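Activated BY transcription factor SSRB (Salmonella enterica, PDB 2WNW) is of unknown function but belongs to glycoside hydrolase family 30, pairing a TIM barrel with a beta-sandwich domain. Local coordinates at residues Gln43-Phe48 with Phe321-Ser326; Gln70-Tyr75 with Leu361-Trp367; Gln79-Tyr83 with Ile370-Arg375; Glu294-Pro298 with His309-Tyr313. One frame throughout, in Å; residues are numbered along the deposited sequence.

Interaction 1 of 4, residues Gln43-Phe48 with Phe321-Ser326; sequences QQIDGF and FKSGCS
Gln43 lies over the Schellman turn that ends helix 305-322, just before that chain enters the last strand of the TIM barrel, 327-330. From CB the side chain leads to CG, which sits between Cys325 O (3.5 Å) and Gly324 O. CD comes next, 3.5 Å from Gly324 CA. The bend at chi2 (-82°) turns the amide toward the helix end, and NE2 donates twice there, to a lone pair of Phe321 O 2.9 Å away and to Cys325 O; both acceptors lie in the amide plane. OE1 takes a water that also bonds Lys322 O. Beneath, the Phe321 ring meets Ile45 CG2 and, obliquely, the ring of Phe48, with planes at 46°. Asp46 turns its carboxylate to Lys289 and Lys138, and a water links its OD2 to Ser326 OG. Its backbone N points almost straight at Ser326 O, only 2.6 Å away.

Interaction 2 of 4, residues Gln70-Tyr75 with Leu361-Trp367; sequences QFLSLY and LRRNHSW
Trp367 sends its indole across to the last turns of helix 65-76, and the tight, buried part of the contact gathers round its rim. CZ2 abuts Leu74 from the indole edge, 3.5 Å from Leu74 O and 4.0 Å from Leu74 CG. Farther round the same rim, NE1 lies 3.5 Å from Tyr75 CE2; the Tyr75 ring and the five-membered ring are inclined at 59°, an oblique pair. With CG anti to the backbone N (chi1 -171°), the indole extends from the first turn of helix 365-374 toward these two residues. The tyrosine hydroxyl bonds outside the contact, to Leu333 O.

The other side, with Gln70 and Arg363 exposed, is open to solvent. Leu361 and Leu74 meet loosely, tip to tip through their CD2 methyls, 4.1 Å apart, and Arg363 NH1 stays 4.3 Å from Leu74 CD1, though its CD lies over an indole face. At the solvent edge Gln70 makes one close touch, its OE1 3.4 Å from Leu361 CD2. No hydrogen bond joins the segments. Helix 70-75 runs 21° from parallel to strand 361-363, their axes 10.8 Å apart, with Ile352 of strand 352-355 touching Tyr75, Leu361 and Trp367, and helix 124-133 packing on Phe71.

Interaction 3 of 4, residues Gln79-Tyr83 with Ile370-Arg375; sequences QEHNY and IGHFCR
Ile370 opens the contact by putting its CG2 methyl at the edge of the Tyr83 ring, 3.6 Å from the hydroxyl oxygen; the two side chains cross at about a right angle. One residue on, Gly371 brings its CA close to the His81 ring, obliquely, with no side chain in between. Cys374, a turn later, faces the same pair of rings. Its SG sits over one face of His81, 3.7 Å from the ring centroid and 23° off the normal, and at the edge of Tyr83, so a single sulfur makes two sulfur-aromatic contacts. Chi1 of 74°, which sets SG between the backbone N and the carbonyl carbon, puts it there. All this belongs to the TIM-barrel domain: the loop 79-83 leads from helix 65-76 into the second barrel strand, 85-90, and helix 365-374 packs against it. At the carbonyl end of Cys374, two waters connect its O to Asn82, one through the backbone O and the other through ND2. Arg375 follows, its chain bent at chi3. NH1 and NH2 both grip Glu80 OE2 end-on, each at 3.0 Å, in a salt bridge that keeps the oxygen within the guanidinium plane. The carboxylate plane is turned 61° from that plane. The backbone of Glu80 lies over one guanidinium face, and a further water spans Glu80 O and Arg375 O.

Interaction 4 of 4, residues Glu294-Pro298 with His309-Tyr313; sequences EGCVP and HWHTY
Val297 lays its CG2 methyl over the centre of the His309 imidazole, 3.6 Å from the ring centroid and 13° off the normal, a CH-pi contact. That methyl lies between the backbone N and the carbonyl carbon of the valine, while CG1 is anti to the carbonyl carbon (chi1 -65°). The two branches therefore part company: CG2 goes to the histidine, and CG1 goes to the next turn of the helix, passing Thr312 CG2 at 3.9 Å and reaching Tyr313 CE1 at 4.1 Å. The valine is thus wedged against three residues on one side of helix 305-322. Both imidazole nitrogens are hydrogen-bonded beyond the contact, NE2 to Glu300 OE1, which should limit rotation of the ring under the methyl. Pro298 O also approaches His309 CE1 obliquely, at 3.2 Å.

No direct hydrogen bond crosses here; a water does that work. It accepts from Val297 N at 2.9 Å and donates to Tyr313 OH at 2.8 Å, lying near the plane of the phenol ring. The hydroxyl is held as well by Asp330 OD1, and Trp269 meets the ring edge-to-face. Glu294, ending strand 289-294, salt-bridges Arg87 and hydrogen-bonds Tyr270 and a glycerol. A loop that leaves that strand and folds back on the helix that follows is the beta-alpha connection of a TIM barrel, here beside a glycerol, probably from the crystallisation liquor, which may mark a pocket.

How the interactions relate
Helix 365-374 joins interactions 2 and 3, whose centres are 11 Å apart. Leu74 O and Tyr75 O probably accept hydrogen bonds from His81 N and Tyr83 N, at 3.1 and 2.9 Å, and the rings of Trp367 and His81 stack, as do those of Tyr75 and Tyr83. Phe48 carries the packing on to interaction 1, its CE2 lying 3.5 Å from Phe373 CB. Helix 305-322 serves interactions 1 and 4, which do not touch (nearest atoms about 8 Å apart). Tyr313 instead meets the other two, its CE2 being 3.7 Å from Ile370 CD1 and its CD1 3.6 Å from Ser366 CB. Interaction 4 borders the glycerol, about 5 Å from the Cys296 side chain.

Interaction 1 of 4, residues Gln43-Phe48 with Phe321-Ser326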
loop_
_atom_site.group_PDB
_atom_site.type_symbol
_atom_site.label_atom_id
_atom_site.label_comp_id
_atom_site.label_asym_id
_atom_site.label_seq_id
_atom_site.Cartn_x
_atom_site.Cartn_y
_atom_site.Cartn_z
ATOM N N GLN A 43 -0.176 13.975 2.939
ATOM C CA GLN A 43 1.046 14.733 3.215
ATOM C C GLN A 43 1.409 15.786 2.171
ATOM O O GLN A 43 1.030 15.681 1.003
ATOM C CB GLN A 43 2.240 13.787 3.403
ATOM C CG GLN A 43 2.965 13.412 2.113
ATOM C CD GLN A 43 2.295 12.283 1.347
ATOM O OE1 GLN A 43 1.144 11.935 1.602
ATOM N NE2 GLN A 43 3.021 11.707 0.395
ATOM N N GLN A 44 2.163 16.795 2.607
ATOM C CA GLN A 44 2.604 17.872 1.725
ATOM C C GLN A 44 3.960 17.514 1.126
ATOM O O GLN A 44 4.810 16.929 1.801
ATOM C CB GLN A 44 2.720 19.185 2.504
ATOM C CG GLN A 44 2.889 20.410 1.625
ATOM C CD GLN A 44 2.712 21.711 2.393
ATOM O OE1 GLN A 44 2.134 22.670 1.882
ATOM N NE2 GLN A 44 3.213 21.750 3.621
ATOM N N ILE A 45 4.164 17.861 -0.138
ATOM C CA ILE A 45 5.426 17.562 -0.799
ATOM C C ILE A 45 6.185 18.852 -1.105
ATOM O O ILE A 45 5.578 19.895 -1.357
ATOM C CB ILE A 45 5.186 16.724 -2.086
ATOM C CG1 ILE A 45 4.455 17.546 -3.147
ATOM C CG2 ILE A 45 4.338 15.493 -1.742
ATOM C CD1 ILE A 45 5.384 18.242 -4.118
ATOM N N ASP A 46 7.512 18.775 -1.074
ATOM C CA ASP A 46 8.351 19.944 -1.309
ATOM C C ASP A 46 8.819 20.162 -2.745
ATOM O O ASP A 46 9.297 21.250 -3.076
ATOM C CB ASP A 46 9.568 19.903 -0.377
ATOM C CG ASP A 46 9.173 19.863 1.091
ATOM O OD1 ASP A 46 8.077 20.360 1.416
ATOM O OD2 ASP A 46 9.957 19.350 1.921
ATOM N N GLY A 47 8.701 19.145 -3.594
ATOM C CA GLY A 47 9.121 19.304 -4.976
ATOM C C GLY A 47 9.815 18.111 -5.616
ATOM O O GLY A 47 9.785 16.996 -5.086
ATOM N N PHE A 48 10.440 18.360 -6.766
ATOM C CA PHE A 48 11.153 17.336 -7.534
ATOM C C PHE A 48 12.439 17.925 -8.101
ATOM O O PHE A 48 12.505 19.119 -8.401
ATOM C CB PHE A 48 10.301 16.841 -8.715
ATOM C CG PHE A 48 8.984 16.248 -8.317
ATOM C CD1 PHE A 48 7.929 17.062 -7.919
ATOM C CD2 PHE A 48 8.806 14.869 -8.315
ATOM C CE1 PHE A 48 6.714 16.508 -7.522
ATOM C CE2 PHE A 48 7.600 14.308 -7.921
ATOM C CZ PHE A 48 6.550 15.129 -7.523
ATOM N N PHE A 321 5.280 8.287 -2.909
ATOM C CA PHE A 321 4.284 9.318 -2.647
ATOM C C PHE A 321 2.975 8.775 -2.083
ATOM O O PHE A 321 2.354 9.416 -1.237
ATOM C CB PHE A 321 4.064 10.155 -3.909
ATOM C CG PHE A 321 5.209 11.088 -4.205
ATOM C CD1 PHE A 321 5.528 12.116 -3.320
ATOM C CD2 PHE A 321 5.991 10.920 -5.342
ATOM C CE1 PHE A 321 6.608 12.963 -3.561
ATOM C CE2 PHE A 321 7.076 11.763 -5.594
ATOM C CZ PHE A 321 7.386 12.786 -4.701
ATOM N N LYS A 322 2.556 7.593 -2.524
ATOM C CA LYS A 322 1.329 7.014 -1.985
ATOM C C LYS A 322 1.554 6.651 -0.521
ATOM O O LYS A 322 0.612 6.599 0.268
ATOM C CB LYS A 322 0.934 5.747 -2.748
ATOM C CG LYS A 322 0.379 6.000 -4.133
ATOM C CD LYS A 322 -1.025 5.422 -4.277
ATOM C CE LYS A 322 -2.009 6.073 -3.327
ATOM N NZ LYS A 322 -3.383 5.486 -3.442
ATOM N N SER A 323 2.812 6.412 -0.161
ATOM C CA SER A 323 3.156 6.013 1.200
ATOM C C SER A 323 3.556 7.116 2.183
ATOM O O SER A 323 3.855 6.818 3.336
ATOM C CB SER A 323 4.258 4.955 1.148
ATOM O OG SER A 323 3.833 3.866 0.347
ATOM N N GLY A 324 3.581 8.369 1.737
ATOM C CA GLY A 324 3.915 9.457 2.647
ATOM C C GLY A 324 5.160 10.282 2.358
ATOM O O GLY A 324 5.536 11.128 3.172
ATOM N N CYS A 325 5.784 10.051 1.204
ATOM C CA CYS A 325 7.004 10.756 0.798
ATOM C C CYS A 325 6.799 12.264 0.640
ATOM O O CYS A 325 5.789 12.704 0.095
ATOM C CB CYS A 325 7.517 10.167 -0.522
ATOM S SG CYS A 325 9.041 10.905 -1.140
ATOM N N SER A 326 7.772 13.047 1.098
ATOM C CA SER A 326 7.681 14.508 1.033
ATOM C C SER A 326 8.398 15.166 -0.147
ATOM O O SER A 326 8.310 16.379 -0.324
ATOM C CB SER A 326 8.218 15.121 2.332
ATOM O OG SER A 326 9.605 14.857 2.487
HETATM O O HOH W 1 0.322 9.308 1.465
HETATM O O HOH W 2 11.195 17.050 2.119
#

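Interaction 2 of 4, residues Gln70-Tyr75 with Leu361-Trp367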
loop_
_atom_site.group_PDB
_atom_site.type_symbol
_atom_site.label_atom_id
_atom_site.label_comp_id
_atom_site.label_asym_id
_atom_site.label_seq_id
_atom_site.Cartn_x
_atom_site.Cartn_y
_atom_site.Cartn_z
ATOM N N GLN A 70 20.103 24.798 -23.804
ATOM C CA GLN A 70 19.067 23.786 -24.002
ATOM C C GLN A 70 18.953 22.895 -22.764
ATOM O O GLN A 70 17.851 22.614 -22.286
ATOM C CB GLN A 70 19.392 22.922 -25.226
ATOM C CG GLN A 70 18.611 21.608 -25.275
ATOM C CD GLN A 70 19.001 20.721 -26.442
ATOM O OE1 GLN A 70 20.185 20.522 -26.718
ATOM N NE2 GLN A 70 18.004 20.170 -27.127
ATOM N N PHE A 71 20.100 22.446 -22.261
ATOM C CA PHE A 71 20.145 21.588 -21.081
ATOM C C PHE A 71 19.447 22.233 -19.887
ATOM O O PHE A 71 18.580 21.624 -19.260
ATOM C CB PHE A 71 21.596 21.276 -20.707
ATOM C CG PHE A 71 21.742 20.539 -19.402
ATOM C CD1 PHE A 71 21.403 19.194 -19.306
ATOM C CD2 PHE A 71 22.182 21.203 -18.260
ATOM C CE1 PHE A 71 21.496 18.516 -18.090
ATOM C CE2 PHE A 71 22.279 20.537 -17.036
ATOM C CZ PHE A 71 21.935 19.190 -16.952
ATOM N N LEU A 72 19.829 23.467 -19.570
ATOM C CA LEU A 72 19.239 24.171 -18.437
ATOM C C LEU A 72 17.742 24.433 -18.578
ATOM O O LEU A 72 17.004 24.355 -17.597
ATOM C CB LEU A 72 19.976 25.493 -18.192
ATOM C CG LEU A 72 21.431 25.365 -17.734
ATOM C CD1 LEU A 72 22.048 26.750 -17.609
ATOM C CD2 LEU A 72 21.491 24.633 -16.395
ATOM N N SER A 73 17.289 24.750 -19.789
ATOM C CA SER A 73 15.866 25.005 -20.009
ATOM C C SER A 73 15.046 23.730 -19.822
ATOM O O SER A 73 13.959 23.751 -19.245
ATOM C CB SER A 73 15.630 25.543 -21.423
ATOM O OG SER A 73 16.304 26.773 -21.618
ATOM N N LEU A 74 15.578 22.623 -20.325
ATOM C CA LEU A 74 14.908 21.330 -20.233
ATOM C C LEU A 74 14.622 20.926 -18.793
ATOM O O LEU A 74 13.564 20.383 -18.484
ATOM C CB LEU A 74 15.779 20.255 -20.888
ATOM C CG LEU A 74 15.386 19.628 -22.230
ATOM C CD1 LEU A 74 14.301 20.419 -22.931
ATOM C CD2 LEU A 74 16.636 19.519 -23.079
ATOM N N TYR A 75 15.578 21.196 -17.916
ATOM C CA TYR A 75 15.459 20.829 -16.514
ATOM C C TYR A 75 14.885 21.898 -15.593
ATOM O O TYR A 75 14.078 21.594 -14.715
ATOM C CB TYR A 75 16.835 20.430 -15.983
ATOM C CG TYR A 75 17.149 18.950 -16.005
ATOM C CD1 TYR A 75 18.436 18.504 -16.315
ATOM C CD2 TYR A 75 16.195 18.000 -15.628
ATOM C CE1 TYR A 75 18.774 17.160 -16.239
ATOM C CE2 TYR A 75 16.525 16.640 -15.547
ATOM C CZ TYR A 75 17.819 16.233 -15.850
ATOM O OH TYR A 75 18.181 14.909 -15.731
ATOM N N LEU A 361 23.065 15.954 -27.074
ATOM C CA LEU A 361 22.368 15.771 -25.804
ATOM C C LEU A 361 21.354 14.642 -25.992
ATOM O O LEU A 361 20.655 14.596 -27.003
ATOM C CB LEU A 361 21.648 17.074 -25.433
ATOM C CG LEU A 361 21.269 17.350 -23.980
ATOM C CD1 LEU A 361 22.519 17.357 -23.126
ATOM C CD2 LEU A 361 20.569 18.695 -23.878
ATOM N N ARG A 362 21.270 13.737 -25.020
ATOM C CA ARG A 362 20.353 12.600 -25.103
ATOM C C ARG A 362 19.466 12.460 -23.864
ATOM O O ARG A 362 19.955 12.488 -22.734
ATOM C CB ARG A 362 21.163 11.316 -25.296
ATOM C CG ARG A 362 20.399 10.024 -25.086
ATOM C CD ARG A 362 21.287 8.999 -24.390
ATOM N NE ARG A 362 22.579 8.851 -25.057
ATOM C CZ ARG A 362 23.633 8.241 -24.523
ATOM N NH1 ARG A 362 23.557 7.719 -23.307
ATOM N NH2 ARG A 362 24.766 8.150 -25.207
ATOM N N ARG A 363 18.163 12.305 -24.086
ATOM C CA ARG A 363 17.212 12.140 -22.990
ATOM C C ARG A 363 16.742 10.692 -22.905
ATOM O O ARG A 363 16.123 10.175 -23.839
ATOM C CB ARG A 363 16.001 13.056 -23.189
ATOM C CG ARG A 363 16.247 14.505 -22.808
ATOM C CD ARG A 363 15.049 15.366 -23.143
ATOM N NE ARG A 363 14.870 15.490 -24.585
ATOM C CZ ARG A 363 13.830 16.085 -25.158
ATOM N NH1 ARG A 363 12.869 16.611 -24.410
ATOM N NH2 ARG A 363 13.750 16.154 -26.482
ATOM N N ASN A 364 17.037 10.042 -21.784
ATOM C CA ASN A 364 16.639 8.654 -21.582
ATOM C C ASN A 364 15.185 8.557 -21.130
ATOM O O ASN A 364 14.572 9.563 -20.777
ATOM C CB ASN A 364 17.566 7.996 -20.557
ATOM C CG ASN A 364 18.978 7.827 -21.085
ATOM O OD1 ASN A 364 19.182 7.234 -22.144
ATOM N ND2 ASN A 364 19.960 8.352 -20.354
ATOM N N HIS A 365 14.634 7.345 -21.143
ATOM C CA HIS A 365 13.245 7.141 -20.735
ATOM C C HIS A 365 12.961 7.735 -19.355
ATOM O O HIS A 365 11.893 8.303 -19.124
ATOM C CB HIS A 365 12.901 5.644 -20.721
ATOM C CG HIS A 365 12.588 5.073 -22.073
ATOM N ND1 HIS A 365 13.223 5.488 -23.224
ATOM C CD2 HIS A 365 11.736 4.089 -22.449
ATOM C CE1 HIS A 365 12.777 4.783 -24.250
ATOM N NE2 HIS A 365 11.874 3.928 -23.807
ATOM N N SER A 366 13.914 7.596 -18.441
ATOM C CA SER A 366 13.746 8.108 -17.084
ATOM C C SER A 366 13.424 9.601 -17.046
ATOM O O SER A 366 12.664 10.049 -16.191
ATOM C CB SER A 366 15.002 7.825 -16.258
ATOM O OG SER A 366 16.138 8.432 -16.847
ATOM N N TRP A 367 13.986 10.372 -17.971
ATOM C CA TRP A 367 13.719 11.809 -18.001
ATOM C C TRP A 367 12.221 12.048 -18.202
ATOM O O TRP A 367 11.628 12.886 -17.527
ATOM C CB TRP A 367 14.504 12.486 -19.132
ATOM C CG TRP A 367 14.437 13.995 -19.092
ATOM C CD1 TRP A 367 15.198 14.829 -18.324
ATOM C CD2 TRP A 367 13.544 14.837 -19.835
ATOM N NE1 TRP A 367 14.836 16.143 -18.541
ATOM C CE2 TRP A 367 13.821 16.175 -19.463
ATOM C CE3 TRP A 367 12.534 14.594 -20.778
ATOM C CZ2 TRP A 367 13.123 17.266 -20.001
ATOM C CZ3 TRP A 367 11.839 15.678 -21.313
ATOM C CH2 TRP A 367 12.140 16.997 -20.921
#

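Interaction 3 of 4, residues Gln79-Tyr83 with Ile370-Arg375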
loop_
_atom_site.group_PDB
_atom_site.type_symbol
_atom_site.label_atom_id
_atom_site.label_comp_id
_atom_site.label_asym_id
_atom_site.label_seq_id
_atom_site.Cartn_x
_atom_site.Cartn_y
_atom_site.Cartn_z
ATOM N N GLN A 79 8.468 26.048 -17.931
ATOM C CA GLN A 79 7.660 25.464 -18.994
ATOM C C GLN A 79 8.126 24.058 -19.358
ATOM O O GLN A 79 7.527 23.397 -20.205
ATOM C CB GLN A 79 7.680 26.358 -20.237
ATOM C CG GLN A 79 6.942 27.675 -20.044
ATOM C CD GLN A 79 7.673 28.623 -19.111
ATOM O OE1 GLN A 79 7.049 29.384 -18.368
ATOM N NE2 GLN A 79 9.002 28.594 -19.156
ATOM N N GLU A 80 9.203 23.607 -18.721
ATOM C CA GLU A 80 9.721 22.266 -18.966
ATOM C C GLU A 80 9.653 21.466 -17.666
ATOM O O GLU A 80 8.618 21.458 -17.006
ATOM C CB GLU A 80 11.155 22.329 -19.497
ATOM C CG GLU A 80 11.261 22.886 -20.913
ATOM C CD GLU A 80 10.703 21.944 -21.972
ATOM O OE1 GLU A 80 10.631 22.358 -23.148
ATOM O OE2 GLU A 80 10.343 20.794 -21.640
ATOM N N HIS A 81 10.742 20.808 -17.279
ATOM C CA HIS A 81 10.702 20.013 -16.062
ATOM C C HIS A 81 10.518 20.795 -14.777
ATOM O O HIS A 81 10.125 20.227 -13.766
ATOM C CB HIS A 81 11.927 19.104 -15.960
ATOM C CG HIS A 81 11.716 17.763 -16.588
ATOM N ND1 HIS A 81 12.398 16.634 -16.188
ATOM C CD2 HIS A 81 10.878 17.367 -17.576
ATOM C CE1 HIS A 81 11.985 15.599 -16.898
ATOM N NE2 HIS A 81 11.064 16.016 -17.748
ATOM N N ASN A 82 10.803 22.093 -14.813
ATOM C CA ASN A 82 10.607 22.944 -13.644
ATOM C C ASN A 82 11.145 22.352 -12.338
ATOM O O ASN A 82 10.455 22.362 -11.322
ATOM C CB ASN A 82 9.106 23.237 -13.496
ATOM C CG ASN A 82 8.804 24.208 -12.374
ATOM O OD1 ASN A 82 9.346 25.311 -12.334
ATOM N ND2 ASN A 82 7.927 23.803 -11.455
ATOM N N TYR A 83 12.372 21.839 -12.360
ATOM C CA TYR A 83 12.958 21.262 -11.156
ATOM C C TYR A 83 12.957 22.286 -10.028
ATOM O O TYR A 83 13.382 23.427 -10.213
ATOM C CB TYR A 83 14.385 20.769 -11.428
ATOM C CG TYR A 83 14.475 19.317 -11.870
ATOM C CD1 TYR A 83 15.712 18.675 -11.962
ATOM C CD2 TYR A 83 13.327 18.575 -12.164
ATOM C CE1 TYR A 83 15.805 17.334 -12.328
ATOM C CE2 TYR A 83 13.411 17.226 -12.535
ATOM C CZ TYR A 83 14.654 16.614 -12.612
ATOM O OH TYR A 83 14.751 15.283 -12.953
ATOM N N ILE A 370 10.164 10.876 -15.001
ATOM C CA ILE A 370 10.180 11.873 -13.936
ATOM C C ILE A 370 9.245 13.012 -14.345
ATOM O O ILE A 370 8.541 13.580 -13.516
ATOM C CB ILE A 370 11.605 12.429 -13.731
ATOM C CG1 ILE A 370 12.525 11.314 -13.223
ATOM C CG2 ILE A 370 11.586 13.595 -12.757
ATOM C CD1 ILE A 370 13.989 11.712 -13.159
ATOM N N GLY A 371 9.239 13.315 -15.639
ATOM C CA GLY A 371 8.408 14.384 -16.166
ATOM C C GLY A 371 6.918 14.263 -15.902
ATOM O O GLY A 371 6.237 15.276 -15.736
ATOM N N HIS A 372 6.396 13.039 -15.872
ATOM C CA HIS A 372 4.973 12.855 -15.612
ATOM C C HIS A 372 4.602 13.437 -14.256
ATOM O O HIS A 372 3.429 13.722 -13.996
ATOM C CB HIS A 372 4.598 11.369 -15.696
ATOM C CG HIS A 372 4.218 10.931 -17.076
ATOM N ND1 HIS A 372 2.962 11.147 -17.605
ATOM C CD2 HIS A 372 4.950 10.365 -18.066
ATOM C CE1 HIS A 372 2.938 10.735 -18.861
ATOM N NE2 HIS A 372 4.131 10.258 -19.166
ATOM N N PHE A 373 5.609 13.616 -13.402
ATOM C CA PHE A 373 5.418 14.197 -12.074
ATOM C C PHE A 373 5.840 15.672 -11.993
ATOM O O PHE A 373 5.017 16.568 -11.796
ATOM C CB PHE A 373 6.247 13.465 -11.011
ATOM C CG PHE A 373 5.657 12.170 -10.536
ATOM C CD1 PHE A 373 5.892 10.988 -11.227
ATOM C CD2 PHE A 373 4.900 12.125 -9.369
ATOM C CE1 PHE A 373 5.383 9.773 -10.759
ATOM C CE2 PHE A 373 4.387 10.916 -8.893
ATOM C CZ PHE A 373 4.631 9.740 -9.591
ATOM N N CYS A 374 7.143 15.901 -12.143
ATOM C CA CYS A 374 7.734 17.229 -11.993
ATOM C C CYS A 374 7.233 18.368 -12.869
ATOM O O CYS A 374 7.279 19.524 -12.453
ATOM C CB CYS A 374 9.261 17.134 -12.107
ATOM S SG CYS A 374 9.895 16.871 -13.768
ATOM N N ARG A 375 6.755 18.061 -14.068
ATOM C CA ARG A 375 6.266 19.111 -14.955
ATOM C C ARG A 375 4.911 19.661 -14.524
ATOM O O ARG A 375 4.530 20.768 -14.918
ATOM C CB ARG A 375 6.152 18.581 -16.392
ATOM C CG ARG A 375 7.469 18.096 -16.985
ATOM C CD ARG A 375 7.252 17.342 -18.292
ATOM N NE ARG A 375 6.993 18.232 -19.421
ATOM C CZ ARG A 375 7.934 18.918 -20.066
ATOM N NH1 ARG A 375 9.207 18.823 -19.700
ATOM N NH2 ARG A 375 7.604 19.692 -21.092
HETATM O O HOH W 3 6.063 22.260 -17.292
HETATM O O HOH W 4 9.211 20.081 -10.371
HETATM O O HOH W 5 5.870 21.480 -11.407
#

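Interaction 4 of 4, residues Glu294-Pro298 with His309-Tyr313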
loop_
_atom_site.group_PDB
_atom_site.type_symbol
_atom_site.label_atom_id
_atom_site.label_comp_id
_atom_site.label_asym_id
_atom_site.label_seq_id
_atom_site.Cartn_x
_atom_site.Cartn_y
_atom_site.Cartn_z
ATOM N N GLU A 294 17.850 10.115 -3.147
ATOM C CA GLU A 294 18.750 9.631 -4.183
ATOM C C GLU A 294 18.398 8.264 -4.748
ATOM O O GLU A 294 18.005 7.354 -4.024
ATOM C CB GLU A 294 20.187 9.580 -3.658
ATOM C CG GLU A 294 21.213 9.296 -4.745
ATOM C CD GLU A 294 22.482 8.675 -4.201
ATOM O OE1 GLU A 294 23.119 9.286 -3.317
ATOM O OE2 GLU A 294 22.842 7.572 -4.666
ATOM N N GLY A 295 18.566 8.138 -6.058
ATOM C CA GLY A 295 18.306 6.889 -6.737
ATOM C C GLY A 295 18.810 7.010 -8.162
ATOM O O GLY A 295 18.880 8.114 -8.710
ATOM N N CYS A 296 19.192 5.882 -8.751
ATOM C CA CYS A 296 19.663 5.852 -10.131
ATOM C C CYS A 296 19.656 4.406 -10.603
ATOM O O CYS A 296 19.430 3.484 -9.811
ATOM C CB CYS A 296 21.083 6.432 -10.249
ATOM S SG CYS A 296 22.414 5.402 -9.554
ATOM N N VAL A 297 19.891 4.213 -11.895
ATOM C CA VAL A 297 19.937 2.882 -12.480
ATOM C C VAL A 297 21.278 2.751 -13.191
ATOM O O VAL A 297 21.876 3.748 -13.592
ATOM C CB VAL A 297 18.788 2.665 -13.503
ATOM C CG1 VAL A 297 17.437 2.717 -12.788
ATOM C CG2 VAL A 297 18.847 3.723 -14.595
ATOM N N PRO A 298 21.774 1.519 -13.349
ATOM C CA PRO A 298 23.060 1.318 -14.023
ATOM C C PRO A 298 22.963 1.447 -15.539
ATOM O O PRO A 298 21.864 1.499 -16.101
ATOM C CB PRO A 298 23.445 -0.095 -13.597
ATOM C CG PRO A 298 22.110 -0.782 -13.538
ATOM C CD PRO A 298 21.244 0.245 -12.826
ATOM N N HIS A 309 14.280 0.777 -16.884
ATOM C CA HIS A 309 14.633 2.003 -16.172
ATOM C C HIS A 309 13.393 2.870 -15.984
ATOM O O HIS A 309 13.207 3.500 -14.941
ATOM C CB HIS A 309 15.714 2.756 -16.946
ATOM C CG HIS A 309 17.000 1.997 -17.068
ATOM N ND1 HIS A 309 18.075 2.461 -17.795
ATOM C CD2 HIS A 309 17.378 0.797 -16.564
ATOM C CE1 HIS A 309 19.059 1.581 -17.734
ATOM N NE2 HIS A 309 18.661 0.562 -16.994
ATOM N N TRP A 310 12.549 2.886 -17.009
ATOM C CA TRP A 310 11.292 3.625 -17.002
ATOM C C TRP A 310 10.464 3.098 -15.834
ATOM O O TRP A 310 9.955 3.867 -15.012
ATOM C CB TRP A 310 10.597 3.385 -18.353
ATOM C CG TRP A 310 9.134 3.720 -18.465
ATOM C CD1 TRP A 310 8.086 2.841 -18.386
ATOM C CD2 TRP A 310 8.563 4.991 -18.813
ATOM N NE1 TRP A 310 6.906 3.482 -18.675
ATOM C CE2 TRP A 310 7.169 4.801 -18.940
ATOM C CE3 TRP A 310 9.095 6.270 -19.031
ATOM C CZ2 TRP A 310 6.294 5.846 -19.280
ATOM C CZ3 TRP A 310 8.225 7.310 -19.371
ATOM C CH2 TRP A 310 6.841 7.089 -19.491
ATOM N N HIS A 311 10.359 1.776 -15.748
ATOM C CA HIS A 311 9.613 1.139 -14.670
ATOM C C HIS A 311 10.185 1.455 -13.293
ATOM O O HIS A 311 9.447 1.792 -12.375
ATOM C CB HIS A 311 9.608 -0.380 -14.833
ATOM C CG HIS A 311 9.070 -1.102 -13.639
ATOM N ND1 HIS A 311 7.723 -1.165 -13.352
ATOM C CD2 HIS A 311 9.702 -1.734 -12.620
ATOM C CE1 HIS A 311 7.549 -1.803 -12.207
ATOM N NE2 HIS A 311 8.734 -2.158 -11.742
ATOM N N THR A 312 11.499 1.320 -13.144
ATOM C CA THR A 312 12.127 1.572 -11.849
ATOM C C THR A 312 11.795 2.954 -11.295
ATOM O O THR A 312 11.412 3.078 -10.132
ATOM C CB THR A 312 13.661 1.391 -11.939
ATOM O OG1 THR A 312 13.951 0.023 -12.256
ATOM C CG2 THR A 312 14.334 1.754 -10.621
ATOM N N TYR A 313 11.922 3.985 -12.124
ATOM C CA TYR A 313 11.629 5.340 -11.674
ATOM C C TYR A 313 10.156 5.542 -11.333
ATOM O O TYR A 313 9.825 6.018 -10.244
ATOM C CB TYR A 313 12.048 6.372 -12.734
ATOM C CG TYR A 313 13.486 6.832 -12.612
ATOM C CD1 TYR A 313 14.535 6.081 -13.148
ATOM C CD2 TYR A 313 13.801 8.007 -11.924
ATOM C CE1 TYR A 313 15.866 6.491 -12.997
ATOM C CE2 TYR A 313 15.122 8.422 -11.764
ATOM C CZ TYR A 313 16.147 7.663 -12.301
ATOM O OH TYR A 313 17.446 8.077 -12.130
HETATM O O HOH W 6 19.565 6.769 -13.301
#